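Local coordinates for malonyl CoA-acyl carrier protein transacylase (Staphylococcus aureus, PDB 3IM9) that catalyses transfer of the malonyl group from malonyl-CoA to holo-acyl carrier protein, supplying malonyl-ACP for fatty acid biosynthesis, at residues S43-K46 and D51-E54. Sequence-based numbering, arbitrary orientation.
Sequences SAAK and DILE
I52 CG2 presses against the backbone of A45 on the preceding helix, an apolar contact between two consecutive helices joined by a short loop in the helical part of this FabD-family acyltransferase. Helix 35-47 ends, a short linker follows, and helix 52-57 begins with I52, whose CB points at the helix just left, while L53 sets off to the side and bends back through CG and CD1. I52 CG2 lies 3.7 Å from A45 CA and equally near A45 N, while A44 O is 3.8 Å from the same CG2. The short side chains of A44 and A45 probably allow this approach, and the CA atoms of A45 and I52 stand 6.0 Å apart. I52 divides its two branches: CG1 is anti to the backbone N (chi1 -179°) and carries CD1 away from A45, leaving CG2 to meet the alanines. Beyond this pair, I52 also touches A73 of helix 67-84, and A44 packs on T76 of that helix and F112 of helix 112-128; A44 and I52 are buried, whereas A45 and L53 are partly exposed. L53 CG is anti to its own carbonyl carbon (chi1 -53°), and from there L53 CD1 reaches A45 CB at 3.9 Å, so that the A45 methyl is met mainly by leucine, its backbone by isoleucine. No hydrogen bond crosses between the helices. D51 caps the start of the second helix: E54 N donates to D51 OD1 over 3.0 Å, a nearly straight bond (162°) that arrives from above the carboxylate plane.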
loop_
_atom_site.group_PDB
_atom_site.type_symbol
_atom_site.label_atom_id
_atom_site.label_comp_id
_atom_site.label_asym_id
_atom_site.label_seq_id
_atom_site.Cartn_x
_atom_site.Cartn_y
_atom_site.Cartn_z
ATOM N N SER A 43 2.790 4.209 -21.013
ATOM C CA SER A 43 2.384 5.528 -20.456
ATOM C C SER A 43 3.334 5.965 -19.372
ATOM O O SER A 43 3.761 7.090 -19.319
ATOM C CB SER A 43 0.964 5.473 -19.939
ATOM O OG SER A 43 0.538 6.721 -19.388
ATOM N N ALA A 44 3.657 5.026 -18.481
ATOM C CA ALA A 44 4.574 5.333 -17.364
ATOM C C ALA A 44 5.944 5.726 -17.944
ATOM O O ALA A 44 6.586 6.690 -17.510
ATOM C CB ALA A 44 4.719 4.079 -16.484
ATOM N N ALA A 45 6.423 4.961 -18.922
ATOM C CA ALA A 45 7.738 5.266 -19.570
ATOM C C ALA A 45 7.761 6.684 -20.197
ATOM O O ALA A 45 8.769 7.367 -20.100
ATOM C CB ALA A 45 8.085 4.231 -20.613
ATOM N N LYS A 46 6.640 7.052 -20.866
ATOM C CA LYS A 46 6.628 8.374 -21.513
ATOM C C LYS A 46 6.435 9.473 -20.487
ATOM O O LYS A 46 6.707 10.628 -20.823
ATOM C CB LYS A 46 5.463 8.450 -22.506
ATOM C CG LYS A 46 5.470 7.520 -23.711
ATOM C CD LYS A 46 6.819 7.176 -24.014
ATOM C CE LYS A 46 6.766 5.945 -24.918
ATOM N NZ LYS A 46 7.816 5.971 -26.068
ATOM N N ASP A 51 14.180 6.022 -16.154
ATOM C CA ASP A 51 13.839 4.858 -16.959
ATOM C C ASP A 51 13.131 3.860 -16.065
ATOM O O ASP A 51 13.719 2.898 -15.491
ATOM C CB ASP A 51 15.084 4.244 -17.589
ATOM C CG ASP A 51 14.746 3.261 -18.650
ATOM O OD1 ASP A 51 13.640 2.687 -18.661
ATOM O OD2 ASP A 51 15.651 3.008 -19.492
ATOM N N ILE A 52 11.836 4.098 -15.937
ATOM C CA ILE A 52 11.013 3.235 -15.026
ATOM C C ILE A 52 10.993 1.775 -15.460
ATOM O O ILE A 52 11.082 0.870 -14.650
ATOM C CB ILE A 52 9.534 3.784 -14.900
ATOM C CG1 ILE A 52 8.703 2.911 -13.932
ATOM C CG2 ILE A 52 8.956 4.023 -16.331
ATOM C CD1 ILE A 52 9.144 3.006 -12.536
ATOM N N LEU A 53 10.915 1.549 -16.779
ATOM C CA LEU A 53 10.863 0.161 -17.180
ATOM C C LEU A 53 12.193 -0.608 -16.959
ATOM O O LEU A 53 12.161 -1.765 -16.545
ATOM C CB LEU A 53 10.357 -0.011 -18.664
ATOM C CG LEU A 53 9.020 0.713 -18.939
ATOM C CD1 LEU A 53 8.584 0.386 -20.380
ATOM C CD2 LEU A 53 7.924 0.230 -17.985
ATOM N N GLU A 54 13.317 0.079 -17.187
ATOM C CA GLU A 54 14.626 -0.562 -16.900
ATOM C C GLU A 54 14.693 -0.854 -15.401
ATOM O O GLU A 54 15.042 -1.944 -14.980
ATOM C CB GLU A 54 15.729 0.377 -17.313
ATOM C CG GLU A 54 17.127 -0.356 -17.142
ATOM C CD GLU A 54 17.632 -0.571 -15.751
ATOM O OE1 GLU A 54 17.436 0.321 -14.914
ATOM O OE2 GLU A 54 18.259 -1.631 -15.554
#